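Local coordinates for manganese-binding protein (Chlamydia trachomatis, PDB 6NSI), which binds iron(II), manganese(II) and nickel(II), preferring iron(II), and hands them to the membrane permease of an ABC transporter for metal import, at residues D147-A151 and R176-S180; Y163-N169 and R193-G199; V223-L228 and K249-A253; K254-Y258 and H272-I277. All blocks are in the same frame, centred on the assembly; numbering follows the deposited sequence.

Interaction 1: D147-A151 and R176-S180; sequences DRWAA and RRYLS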
loop_
_atom_site.group_PDB
_atom_site.type_symbol
_atom_site.label_atom_id
_atom_site.label_comp_id
_atom_site.label_asym_id
_atom_site.label_seq_id
_atom_site.Cartn_x
_atom_site.Cartn_y
_atom_site.Cartn_z
ATOM N N ASP A 147 10.182 3.667 9.405
ATOM C CA ASP A 147 9.378 2.646 10.073
ATOM C C ASP A 147 9.362 2.844 11.589
ATOM O O ASP A 147 8.303 2.747 12.223
ATOM C CB ASP A 147 9.905 1.256 9.698
ATOM C CG ASP A 147 9.153 0.143 10.385
ATOM O OD1 ASP A 147 7.942 -0.034 10.099
ATOM O OD2 ASP A 147 9.763 -0.539 11.231
ATOM N N ARG A 148 10.530 3.111 12.187
ATOM C CA ARG A 148 10.585 3.407 13.616
ATOM C C ARG A 148 9.741 4.627 13.951
ATOM O O ARG A 148 9.008 4.629 14.950
ATOM C CB ARG A 148 12.040 3.643 14.058
ATOM C CG ARG A 148 12.874 2.384 14.249
ATOM C CD ARG A 148 14.206 2.668 14.978
ATOM N NE ARG A 148 15.041 3.644 14.277
ATOM C CZ ARG A 148 15.840 3.361 13.245
ATOM N NH1 ARG A 148 15.917 2.120 12.769
ATOM N NH2 ARG A 148 16.556 4.326 12.676
ATOM N N TRP A 149 9.863 5.689 13.145
ATOM C CA TRP A 149 9.075 6.899 13.358
ATOM C C TRP A 149 7.578 6.605 13.317
ATOM O O TRP A 149 6.814 7.113 14.148
ATOM C CB TRP A 149 9.433 7.952 12.307
ATOM C CG TRP A 149 8.455 9.099 12.276
ATOM C CD1 TRP A 149 8.406 10.164 13.136
ATOM C CD2 TRP A 149 7.372 9.281 11.352
ATOM N NE1 TRP A 149 7.374 11.006 12.793
ATOM C CE2 TRP A 149 6.720 10.486 11.705
ATOM C CE3 TRP A 149 6.898 8.547 10.257
ATOM C CZ2 TRP A 149 5.603 10.973 11.004
ATOM C CZ3 TRP A 149 5.800 9.031 9.551
ATOM C CH2 TRP A 149 5.162 10.237 9.929
ATOM N N ALA A 150 7.141 5.798 12.347
ATOM C CA ALA A 150 5.718 5.462 12.236
ATOM C C ALA A 150 5.247 4.683 13.458
ATOM O O ALA A 150 4.222 5.014 14.069
ATOM C CB ALA A 150 5.466 4.659 10.955
ATOM N N ALA A 151 6.008 3.648 13.840
ATOM C CA ALA A 151 5.611 2.818 14.969
ATOM C C ALA A 151 5.525 3.647 16.241
ATOM O O ALA A 151 4.580 3.504 17.021
ATOM C CB ALA A 151 6.596 1.663 15.132
ATOM N N ARG A 176 -2.067 -4.404 11.257
ATOM C CA ARG A 176 -1.421 -5.518 11.948
ATOM C C ARG A 176 -0.062 -5.104 12.521
ATOM O O ARG A 176 0.284 -5.475 13.652
ATOM C CB ARG A 176 -1.280 -6.699 10.975
ATOM C CG ARG A 176 -0.902 -8.051 11.624
ATOM C CD ARG A 176 -0.643 -9.151 10.563
ATOM N NE ARG A 176 0.451 -8.796 9.652
ATOM C CZ ARG A 176 0.942 -9.589 8.686
ATOM N NH1 ARG A 176 0.430 -10.805 8.480
ATOM N NH2 ARG A 176 1.956 -9.167 7.919
ATOM N N ARG A 177 0.718 -4.323 11.763
ATOM C CA ARG A 177 2.032 -3.901 12.240
ATOM C C ARG A 177 1.940 -2.809 13.301
ATOM O O ARG A 177 2.544 -2.930 14.370
ATOM C CB ARG A 177 2.911 -3.408 11.084
ATOM C CG ARG A 177 4.277 -2.879 11.619
ATOM C CD ARG A 177 5.383 -2.927 10.593
ATOM N NE ARG A 177 6.716 -2.635 11.135
ATOM C CZ ARG A 177 7.557 -3.561 11.610
ATOM N NH1 ARG A 177 7.202 -4.844 11.642
ATOM N NH2 ARG A 177 8.766 -3.216 12.057
ATOM N N TYR A 178 1.212 -1.723 13.014
ATOM C CA TYR A 178 1.352 -0.482 13.774
ATOM C C TYR A 178 0.256 -0.240 14.792
ATOM O O TYR A 178 0.442 0.595 15.682
ATOM C CB TYR A 178 1.357 0.736 12.842
ATOM C CG TYR A 178 2.498 0.747 11.863
ATOM C CD1 TYR A 178 3.819 0.803 12.304
ATOM C CD2 TYR A 178 2.251 0.688 10.495
ATOM C CE1 TYR A 178 4.870 0.805 11.401
ATOM C CE2 TYR A 178 3.281 0.696 9.586
ATOM C CZ TYR A 178 4.594 0.762 10.038
ATOM O OH TYR A 178 5.619 0.761 9.108
ATOM N N LEU A 179 -0.896 -0.877 14.643
ATOM C CA LEU A 179 -2.041 -0.591 15.492
ATOM C C LEU A 179 -2.332 -1.715 16.471
ATOM O O LEU A 179 -3.231 -1.575 17.315
ATOM C CB LEU A 179 -3.286 -0.309 14.626
ATOM C CG LEU A 179 -3.248 0.979 13.786
ATOM C CD1 LEU A 179 -4.569 1.195 13.037
ATOM C CD2 LEU A 179 -2.898 2.201 14.620
ATOM N N SER A 180 -1.594 -2.819 16.390
ATOM C CA SER A 180 -1.924 -4.035 17.111
ATOM C C SER A 180 -0.756 -4.481 17.973
ATOM O O SER A 180 0.403 -4.206 17.663
ATOM C CB SER A 180 -2.298 -5.152 16.147
ATOM O OG SER A 180 -3.178 -4.637 15.142
HETATM O O HOH W 1 3.071 1.093 16.335
#
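Asp147 swings its carboxylate anti to its own backbone N (chi1 178°), and Arg177 starts out the same way and then runs extended from CG to NE, which brings the two groups together from opposite directions between helix 129-154 and helix 172-178. Helix 129-154 is the long helix that links the two lobes in this family of metal-binding solute-binding proteins, and the contact fastens the shorter helix of the C-terminal lobe to its side. The guanidinium grips side-on, with one nitrogen for each oxygen: NE of Arg177 to OD1 of Asp147 at 3.1 Å and NH2 of Arg177 to OD2 of Asp147 at 3.0 Å. The two planes are turned 32° apart, and both oxygens are met on their syn side, a paired salt bridge with a slight twist. OD1 of Asp147 also accepts the hydroxyl of Tyr178 at 2.6 Å, nearly in line with its C-O bond, so this one oxygen takes two donors. The same hydroxyl is hydrogen-bonded to N of Met107, at the start of helix 107-124.

CG of Arg177 sits over the centre of one face of the Tyr178 ring, 3.7 Å above the plane, while CB of Ala150 approaches CE1 of Tyr178 obliquely at 3.9 Å and CA of Ala151 lies 3.8 Å from CD1 of Tyr178. Phe270 of helix 266-280 touches both Ala150 and Tyr178. At the backbone end of Tyr178, one water donates to both carbonyls, 2.9 Å from O of Ala151 and 2.8 Å from O of Tyr178.

Interaction 2: Y163-N169 and R193-G199; sequences YLVTGHN and RCISPEG. With FE (Fe (III) ion), chain B.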
loop_
_atom_site.group_PDB
_atom_site.type_symbol
_atom_site.label_atom_id
_atom_site.label_comp_id
_atom_site.label_asym_id
_atom_site.label_seq_id
_atom_site.Cartn_x
_atom_site.Cartn_y
_atom_site.Cartn_z
ATOM N N TYR A 163 -8.794 1.772 16.050
ATOM C CA TYR A 163 -9.821 1.121 15.239
ATOM C C TYR A 163 -9.914 1.968 13.983
ATOM O O TYR A 163 -10.312 3.141 14.061
ATOM C CB TYR A 163 -11.166 1.045 15.980
ATOM C CG TYR A 163 -11.096 0.145 17.195
ATOM C CD1 TYR A 163 -11.249 -1.228 17.066
ATOM C CD2 TYR A 163 -10.828 0.667 18.459
ATOM C CE1 TYR A 163 -11.156 -2.073 18.170
ATOM C CE2 TYR A 163 -10.732 -0.162 19.576
ATOM C CZ TYR A 163 -10.899 -1.527 19.421
ATOM O OH TYR A 163 -10.807 -2.351 20.507
ATOM N N LEU A 164 -9.487 1.396 12.855
ATOM C CA LEU A 164 -9.232 2.133 11.620
ATOM C C LEU A 164 -10.316 1.820 10.589
ATOM O O LEU A 164 -10.332 0.728 10.000
ATOM C CB LEU A 164 -7.842 1.795 11.075
ATOM C CG LEU A 164 -7.462 2.466 9.749
ATOM C CD1 LEU A 164 -7.515 3.995 9.862
ATOM C CD2 LEU A 164 -6.089 1.974 9.332
ATOM N N VAL A 165 -11.201 2.785 10.352
ATOM C CA VAL A 165 -12.305 2.621 9.407
ATOM C C VAL A 165 -11.940 3.369 8.129
ATOM O O VAL A 165 -11.802 4.597 8.141
ATOM C CB VAL A 165 -13.633 3.137 9.992
ATOM C CG1 VAL A 165 -14.771 2.946 8.971
ATOM C CG2 VAL A 165 -13.968 2.428 11.316
ATOM N N THR A 166 -11.787 2.646 7.025
ATOM C CA THR A 166 -11.380 3.247 5.762
ATOM C C THR A 166 -12.350 2.882 4.642
ATOM O O THR A 166 -13.318 2.146 4.840
ATOM C CB THR A 166 -9.972 2.805 5.359
ATOM O OG1 THR A 166 -10.004 1.400 5.053
ATOM C CG2 THR A 166 -8.985 3.088 6.497
ATOM N N GLY A 167 -12.061 3.426 3.450
ATOM C CA GLY A 167 -12.937 3.223 2.308
ATOM C C GLY A 167 -12.937 1.787 1.811
ATOM O O GLY A 167 -14.006 1.188 1.627
ATOM N N HIS A 168 -11.744 1.233 1.530
ATOM C CA HIS A 168 -11.611 -0.195 1.258
ATOM C C HIS A 168 -10.485 -0.764 2.107
ATOM O O HIS A 168 -9.833 -0.049 2.874
ATOM C CB HIS A 168 -11.435 -0.504 -0.247
ATOM C CG HIS A 168 -10.060 -0.275 -0.818
ATOM N ND1 HIS A 168 -9.469 0.975 -0.890
ATOM C CD2 HIS A 168 -9.222 -1.123 -1.471
ATOM C CE1 HIS A 168 -8.303 0.873 -1.509
ATOM N NE2 HIS A 168 -8.131 -0.384 -1.871
ATOM N N ASN A 169 -10.298 -2.075 1.972
ATOM C CA ASN A 169 -9.382 -2.856 2.805
ATOM C C ASN A 169 -7.967 -2.784 2.220
ATOM O O ASN A 169 -7.436 -3.734 1.654
ATOM C CB ASN A 169 -9.879 -4.296 2.919
ATOM C CG ASN A 169 -9.054 -5.118 3.876
ATOM O OD1 ASN A 169 -8.291 -4.568 4.679
ATOM N ND2 ASN A 169 -9.176 -6.445 3.789
ATOM N N ARG A 193 -9.193 -4.536 14.574
ATOM C CA ARG A 193 -8.766 -3.138 14.579
ATOM C C ARG A 193 -8.937 -2.396 13.249
ATOM O O ARG A 193 -8.631 -1.197 13.189
ATOM C CB ARG A 193 -7.306 -3.059 15.033
ATOM C CG ARG A 193 -7.046 -3.895 16.297
ATOM C CD ARG A 193 -5.953 -3.284 17.144
ATOM N NE ARG A 193 -6.612 -2.263 17.922
ATOM C CZ ARG A 193 -6.813 -2.328 19.225
ATOM N NH1 ARG A 193 -6.351 -3.348 19.911
ATOM N NH2 ARG A 193 -7.482 -1.353 19.821
ATOM N N CYS A 194 -9.417 -3.036 12.185
ATOM C CA CYS A 194 -9.694 -2.289 10.961
ATOM C C CYS A 194 -10.944 -2.849 10.285
ATOM O O CYS A 194 -11.258 -4.040 10.404
ATOM C CB CYS A 194 -8.485 -2.315 9.991
ATOM S SG CYS A 194 -7.933 -3.984 9.448
ATOM N N ILE A 195 -11.658 -1.982 9.566
ATOM C CA ILE A 195 -12.856 -2.391 8.823
ATOM C C ILE A 195 -13.080 -1.400 7.688
ATOM O O ILE A 195 -12.615 -0.256 7.733
ATOM C CB ILE A 195 -14.115 -2.478 9.733
ATOM C CG1 ILE A 195 -15.179 -3.384 9.086
ATOM C CG2 ILE A 195 -14.695 -1.092 9.972
ATOM C CD1 ILE A 195 -16.338 -3.724 9.996
ATOM N N SER A 196 -13.806 -1.839 6.656
ATOM C CA SER A 196 -14.109 -0.999 5.508
ATOM C C SER A 196 -15.313 -1.598 4.809
ATOM O O SER A 196 -15.486 -2.825 4.827
ATOM C CB SER A 196 -12.907 -0.894 4.543
ATOM O OG SER A 196 -12.509 -2.158 4.051
ATOM N N PRO A 197 -16.188 -0.776 4.229
ATOM C CA PRO A 197 -17.371 -1.335 3.542
ATOM C C PRO A 197 -17.008 -2.045 2.251
ATOM O O PRO A 197 -17.690 -2.994 1.850
ATOM C CB PRO A 197 -18.254 -0.106 3.299
ATOM C CG PRO A 197 -17.308 1.053 3.240
ATOM C CD PRO A 197 -16.112 0.696 4.144
ATOM N N GLU A 198 -15.942 -1.618 1.595
ATOM C CA GLU A 198 -15.418 -2.266 0.402
ATOM C C GLU A 198 -14.281 -3.214 0.778
ATOM O O GLU A 198 -13.537 -2.963 1.731
ATOM C CB GLU A 198 -14.928 -1.202 -0.583
ATOM C CG GLU A 198 -14.361 -1.743 -1.907
ATOM C CD GLU A 198 -15.414 -2.441 -2.742
ATOM O OE1 GLU A 198 -15.685 -3.639 -2.471
ATOM O OE2 GLU A 198 -15.962 -1.778 -3.659
ATOM N N GLY A 199 -14.138 -4.306 0.013
ATOM C CA GLY A 199 -13.108 -5.300 0.261
ATOM C C GLY A 199 -11.748 -4.908 -0.284
ATOM O O GLY A 199 -11.376 -3.730 -0.308
HETATM FE FE FE B . -6.431 -1.293 -3.028
HETATM O O HOH W 2 -10.813 -2.929 6.297
#
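Tyr163 and Arg193 cross with the guanidinium over one face of the phenol ring, CZ of Arg193 lying 4.6 Å from the ring centroid in a cation-pi contact. The planes are inclined by 40°, so the groups are not stacked flat; NH2 of Arg193 comes nearest, 3.4 Å from CZ of Tyr163. The arginine chain bends at chi2 and chi3 to reach this place, and its nitrogens are also held by Glu184 through a salt bridge and by O of Arg162. Further along, Val165 and Ile195 lie side by side and point the same way, their CG2 atoms 3.8 Å apart, whereas Leu164 and Cys194 turn to the other face of the sheet, toward helix 172-178.

Leu164-Val165 and Cys194-Ile195 are two short parallel strands in the C-terminal lobe, joined through the helices between them in a beta-alpha-beta crossover. N of Leu164 binds O of Arg193, N of Ile195 binds O of Leu164, and N of Thr166 binds O of Ile195. Past the strands each loop is braced by its own hydroxyl, OG of Ser196 donating to O of Glu198 and OG1 of Thr166 to O of His168 at 2.6 Å; N of Asn169 joins the two, reaching O of Gly199 at 3.0 Å from above the carbonyl plane.

The loop carries His168, whose NE2 binds the iron(III) ion at 2.2 Å alongside His36, His102 and Asp260. O of Gly199 lies in the imidazole plane at its edge, 3.6 Å from CD2 of His168, while ND1 of His168 is hydrogen-bonded to Glu229, a second-shell carboxylate that would fix the ring's rotation.

Interaction 3: V223-L228 and K249-A253; sequences VEVVFL and KIRLA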
loop_
_atom_site.group_PDB
_atom_site.type_symbol
_atom_site.label_atom_id
_atom_site.label_comp_id
_atom_site.label_asym_id
_atom_site.label_seq_id
_atom_site.Cartn_x
_atom_site.Cartn_y
_atom_site.Cartn_z
ATOM N N VAL A 223 -16.030 4.419 17.464
ATOM C CA VAL A 223 -15.173 5.113 16.519
ATOM C C VAL A 223 -15.740 6.510 16.278
ATOM O O VAL A 223 -16.937 6.667 16.014
ATOM C CB VAL A 223 -15.087 4.305 15.209
ATOM C CG1 VAL A 223 -14.320 5.059 14.169
ATOM C CG2 VAL A 223 -14.461 2.933 15.435
ATOM N N GLU A 224 -14.886 7.539 16.348
ATOM C CA GLU A 224 -15.365 8.901 16.172
ATOM C C GLU A 224 -15.064 9.477 14.798
ATOM O O GLU A 224 -15.678 10.481 14.414
ATOM C CB GLU A 224 -14.757 9.828 17.234
ATOM C CG GLU A 224 -15.030 9.409 18.658
ATOM C CD GLU A 224 -14.110 10.130 19.633
ATOM O OE1 GLU A 224 -13.928 11.361 19.486
ATOM O OE2 GLU A 224 -13.536 9.464 20.515
ATOM N N VAL A 225 -14.146 8.866 14.050
ATOM C CA VAL A 225 -13.728 9.386 12.761
ATOM C C VAL A 225 -13.493 8.220 11.804
ATOM O O VAL A 225 -13.060 7.132 12.204
ATOM C CB VAL A 225 -12.468 10.278 12.922
ATOM C CG1 VAL A 225 -11.416 9.542 13.717
ATOM C CG2 VAL A 225 -11.943 10.744 11.567
ATOM N N VAL A 226 -13.805 8.454 10.526
ATOM C CA VAL A 226 -13.575 7.496 9.455
ATOM C C VAL A 226 -12.749 8.196 8.377
ATOM O O VAL A 226 -12.750 9.420 8.267
ATOM C CB VAL A 226 -14.908 6.965 8.889
ATOM C CG1 VAL A 226 -15.767 6.383 10.016
ATOM C CG2 VAL A 226 -15.672 8.093 8.196
ATOM N N PHE A 227 -12.059 7.409 7.557
ATOM C CA PHE A 227 -11.059 7.951 6.641
ATOM C C PHE A 227 -11.451 7.713 5.183
ATOM O O PHE A 227 -11.439 6.573 4.711
ATOM C CB PHE A 227 -9.688 7.338 6.921
ATOM C CG PHE A 227 -9.146 7.662 8.291
ATOM C CD1 PHE A 227 -9.511 6.892 9.400
ATOM C CD2 PHE A 227 -8.272 8.733 8.472
ATOM C CE1 PHE A 227 -8.994 7.175 10.672
ATOM C CE2 PHE A 227 -7.746 9.030 9.763
ATOM C CZ PHE A 227 -8.114 8.255 10.846
ATOM N N LEU A 228 -11.711 8.799 4.464
ATOM C CA LEU A 228 -11.826 8.771 3.010
ATOM C C LEU A 228 -10.475 8.493 2.378
ATOM O O LEU A 228 -9.433 8.805 2.953
ATOM C CB LEU A 228 -12.334 10.119 2.492
ATOM C CG LEU A 228 -13.685 10.538 3.070
ATOM C CD1 LEU A 228 -13.923 12.022 2.808
ATOM C CD2 LEU A 228 -14.756 9.714 2.415
ATOM N N LYS A 249 -21.468 11.035 17.967
ATOM C CA LYS A 249 -20.557 11.829 17.153
ATOM C C LYS A 249 -19.734 10.948 16.213
ATOM O O LYS A 249 -19.168 9.928 16.628
ATOM C CB LYS A 249 -19.645 12.663 18.056
ATOM C CG LYS A 249 -20.373 13.857 18.657
ATOM C CD LYS A 249 -19.479 14.668 19.566
ATOM C CE LYS A 249 -20.203 14.979 20.859
ATOM N NZ LYS A 249 -20.529 16.431 21.011
ATOM N N ILE A 250 -19.675 11.353 14.939
ATOM C CA ILE A 250 -18.935 10.659 13.885
ATOM C C ILE A 250 -18.649 11.655 12.762
ATOM O O ILE A 250 -19.540 12.385 12.310
ATOM C CB ILE A 250 -19.710 9.433 13.359
ATOM C CG1 ILE A 250 -18.924 8.745 12.256
ATOM C CG2 ILE A 250 -21.066 9.840 12.799
ATOM C CD1 ILE A 250 -17.552 8.300 12.683
ATOM N N ARG A 251 -17.404 11.702 12.306
ATOM C CA ARG A 251 -16.996 12.675 11.308
ATOM C C ARG A 251 -16.070 12.003 10.308
ATOM O O ARG A 251 -15.557 10.905 10.542
ATOM C CB ARG A 251 -16.287 13.860 11.957
ATOM C CG ARG A 251 -15.014 13.423 12.669
ATOM C CD ARG A 251 -14.467 14.481 13.601
ATOM N NE ARG A 251 -13.037 14.266 13.802
ATOM C CZ ARG A 251 -12.511 13.599 14.825
ATOM N NH1 ARG A 251 -13.295 13.078 15.778
ATOM N NH2 ARG A 251 -11.191 13.455 14.894
ATOM N N LEU A 252 -15.861 12.681 9.183
ATOM C CA LEU A 252 -14.853 12.301 8.202
ATOM C C LEU A 252 -13.521 12.925 8.593
ATOM O O LEU A 252 -13.479 14.059 9.079
ATOM C CB LEU A 252 -15.245 12.771 6.795
ATOM C CG LEU A 252 -16.622 12.450 6.202
ATOM C CD1 LEU A 252 -16.884 13.339 4.982
ATOM C CD2 LEU A 252 -16.742 10.967 5.818
ATOM N N ALA A 253 -12.433 12.186 8.379
ATOM C CA ALA A 253 -11.118 12.750 8.640
ATOM C C ALA A 253 -10.893 13.962 7.748
ATOM O O ALA A 253 -11.473 14.075 6.664
ATOM C CB ALA A 253 -10.027 11.703 8.415
HETATM O O HOH W 3 -16.600 12.745 15.773
HETATM O O HOH W 4 -11.140 11.592 5.176
#
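Glu224 O is reached by Arg251 N at 3.0 Å, the first of three backbone hydrogen bonds that join these two short parallel strands. Val226 supplies both its polar backbone atoms: its N donates to O of Arg251 and its O accepts N of Ala253 at 2.8 Å, both bonds running nearly straight out from the carbonyls. Glu224 O has a further donor in a water 2.8 Å away, which also takes a weak bond from NH1 of Arg251. At the other end a second water accepts from N of Leu228 and donates to O of Ala253, carrying the pairing one step beyond the strands.

The Arg251 side chain leaves its strand extended and lays its guanidinium flat over Val225, with CB of Val225 3.8 Å above the centre of the group. Its NH2 forms a salt bridge with Glu280, whereas OE1 of Glu224 stays 4.1 Å from NH1 of Arg251, too far to pair. On the other face CG1 of Val226 meets CD1 of Ile250 at 3.7 Å, and CD1 of Leu228 meets CD1 of Leu252. CB of Ala253 presses against CD2 of Phe227 at 3.5 Å.

The Val226 and Leu252 face packs on helix 235-242 through Val241, the Phe227 and Ala253 side meets helix 266-280 at Glu280, and strand 164-165 lies alongside, with Val165 against Val226.

Interaction 4: K254-Y258 and H272-I277; sequences KSPLY and HNVRTI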
loop_
_atom_site.group_PDB
_atom_site.type_symbol
_atom_site.label_atom_id
_atom_site.label_comp_id
_atom_site.label_asym_id
_atom_site.label_seq_id
_atom_site.Cartn_x
_atom_site.Cartn_y
_atom_site.Cartn_z
ATOM N N LYS A 254 -10.059 14.890 8.223
ATOM C CA LYS A 254 -9.838 16.126 7.480
ATOM C C LYS A 254 -9.189 15.845 6.128
ATOM O O LYS A 254 -9.729 16.208 5.078
ATOM C CB LYS A 254 -8.981 17.087 8.305
ATOM C CG LYS A 254 -9.766 18.003 9.240
ATOM C CD LYS A 254 -10.542 19.078 8.464
ATOM C CE LYS A 254 -11.953 19.242 9.016
ATOM N NZ LYS A 254 -12.939 19.507 7.938
ATOM N N SER A 255 -8.020 15.163 6.134
ATOM C CA SER A 255 -7.310 14.867 4.894
ATOM C C SER A 255 -7.560 13.433 4.452
ATOM O O SER A 255 -7.694 12.538 5.291
ATOM C CB SER A 255 -5.796 15.057 5.055
ATOM O OG SER A 255 -5.492 16.198 5.833
ATOM N N PRO A 256 -7.585 13.188 3.141
ATOM C CA PRO A 256 -7.791 11.820 2.653
ATOM C C PRO A 256 -6.532 10.991 2.838
ATOM O O PRO A 256 -5.415 11.516 2.896
ATOM C CB PRO A 256 -8.128 12.014 1.166
ATOM C CG PRO A 256 -7.449 13.294 0.784
ATOM C CD PRO A 256 -7.411 14.160 2.040
ATOM N N LEU A 257 -6.725 9.680 2.961
ATOM C CA LEU A 257 -5.598 8.768 2.952
ATOM C C LEU A 257 -5.304 8.355 1.516
ATOM O O LEU A 257 -6.158 8.437 0.637
ATOM C CB LEU A 257 -5.892 7.539 3.811
ATOM C CG LEU A 257 -6.184 7.750 5.301
ATOM C CD1 LEU A 257 -6.495 6.378 5.933
ATOM C CD2 LEU A 257 -4.975 8.370 5.994
ATOM N N TYR A 258 -4.078 7.923 1.276
ATOM C CA TYR A 258 -3.706 7.421 -0.043
ATOM C C TYR A 258 -3.499 5.921 0.077
ATOM O O TYR A 258 -2.508 5.469 0.655
ATOM C CB TYR A 258 -2.475 8.147 -0.572
ATOM C CG TYR A 258 -2.818 9.582 -0.887
ATOM C CD1 TYR A 258 -2.944 10.528 0.134
ATOM C CD2 TYR A 258 -3.059 9.990 -2.190
ATOM C CE1 TYR A 258 -3.286 11.848 -0.145
ATOM C CE2 TYR A 258 -3.399 11.302 -2.471
ATOM C CZ TYR A 258 -3.510 12.224 -1.448
ATOM O OH TYR A 258 -3.850 13.535 -1.738
ATOM N N HIS A 272 2.365 11.260 5.274
ATOM C CA HIS A 272 1.059 11.906 5.383
ATOM C C HIS A 272 0.018 10.961 5.979
ATOM O O HIS A 272 -0.794 11.371 6.823
ATOM C CB HIS A 272 0.584 12.405 4.014
ATOM C CG HIS A 272 -0.870 12.774 3.990
ATOM N ND1 HIS A 272 -1.313 14.075 4.129
ATOM C CD2 HIS A 272 -1.985 12.007 3.874
ATOM C CE1 HIS A 272 -2.634 14.092 4.084
ATOM N NE2 HIS A 272 -3.066 12.850 3.939
ATOM N N ASN A 273 0.007 9.699 5.525
ATOM C CA ASN A 273 -0.950 8.731 6.052
ATOM C C ASN A 273 -0.757 8.540 7.550
ATOM O O ASN A 273 -1.730 8.487 8.308
ATOM C CB ASN A 273 -0.802 7.394 5.330
ATOM C CG ASN A 273 -1.502 7.373 3.973
ATOM O OD1 ASN A 273 -2.325 8.240 3.656
ATOM N ND2 ASN A 273 -1.188 6.368 3.177
ATOM N N VAL A 274 0.501 8.428 7.990
ATOM C CA VAL A 274 0.764 8.205 9.409
ATOM C C VAL A 274 0.367 9.430 10.223
ATOM O O VAL A 274 -0.248 9.306 11.287
ATOM C CB VAL A 274 2.244 7.822 9.621
ATOM C CG1 VAL A 274 2.605 7.866 11.112
ATOM C CG2 VAL A 274 2.509 6.427 9.043
ATOM N N ARG A 275 0.714 10.628 9.740
ATOM C CA ARG A 275 0.321 11.859 10.422
ATOM C C ARG A 275 -1.196 11.955 10.538
ATOM O O ARG A 275 -1.731 12.220 11.617
ATOM C CB ARG A 275 0.866 13.076 9.670
ATOM C CG ARG A 275 2.344 13.349 9.901
ATOM C CD ARG A 275 2.863 14.540 9.062
ATOM N NE ARG A 275 4.212 14.277 8.561
ATOM C CZ ARG A 275 5.327 14.582 9.226
ATOM N NH1 ARG A 275 5.248 15.178 10.416
ATOM N NH2 ARG A 275 6.523 14.296 8.706
ATOM N N THR A 276 -1.896 11.748 9.417
ATOM C CA THR A 276 -3.352 11.810 9.401
ATOM C C THR A 276 -3.967 10.813 10.385
ATOM O O THR A 276 -4.793 11.183 11.225
ATOM C CB THR A 276 -3.849 11.572 7.972
ATOM O OG1 THR A 276 -3.287 12.585 7.124
ATOM C CG2 THR A 276 -5.406 11.637 7.883
ATOM N N ILE A 277 -3.549 9.550 10.324
ATOM C CA ILE A 277 -4.156 8.555 11.206
ATOM C C ILE A 277 -3.819 8.850 12.668
ATOM O O ILE A 277 -4.693 8.787 13.544
ATOM C CB ILE A 277 -3.718 7.145 10.768
ATOM C CG1 ILE A 277 -4.347 6.840 9.398
ATOM C CG2 ILE A 277 -4.075 6.064 11.843
ATOM C CD1 ILE A 277 -3.974 5.508 8.843
HETATM O O HOH W 5 -3.557 14.910 8.181
#
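The loop that follows strand 251-252 and leads on to the iron ligand Asp260 is clasped here by helix 266-280. Asn273 reaches both backbone polar atoms of Tyr258 with its amide: OD1 of Asn273 accepts N of Tyr258 at 3.0 Å, on a lone pair in the carbonyl plane with a nearly straight N-H (167°), and ND2 of Asn273 donates to O of Tyr258 at 3.0 Å. The two bonds together hold the amide's rotation. The preceding residue, His272, has CG anti to its backbone N (chi1 166°), which sends NE2 to O of Pro256 at 2.9 Å.

The same imidazole has CB of Ser255 at its edge, 3.4 Å from CE1 of His272, while the edge of the Tyr258 ring points toward its face, the planes standing at 81°. Leu257 packs against the helix, CD2 of Leu257 3.8 Å from CG1 of Ile277, with the two chains nearly at right angles. A water donates to OG1 of Thr276 at 2.6 Å and has a weak bond to OG of Ser255, linking helix and loop.

Helix side chains that pair with loop backbone in this way are consistent with a fixed path for the loop carrying Asp260 in the C-terminal lobe of the solute-binding protein fold.

How the interactions relate
From the N terminus, helix 129-154 enters interaction 1, and the chain then passes through 163-169 before 176-180 closes that loop. Interaction 2 opens inside it and closes at 193-199, so the two cross, and Arg193 packs against Leu179 and Ser180. Interactions 3 and 4 follow in series: 223-228 pairs with 249-253 across helix 235-242, and the chain then runs directly into 254-258, which is closed by 272-277. Val165 and Phe227 probably share a backbone hydrogen bond between interactions 2 and 3, as do Leu228 and Leu257 between 3 and 4. Val274 packs on Trp149 and Ala150, returning helix 266-280 to the long helix of interaction 1.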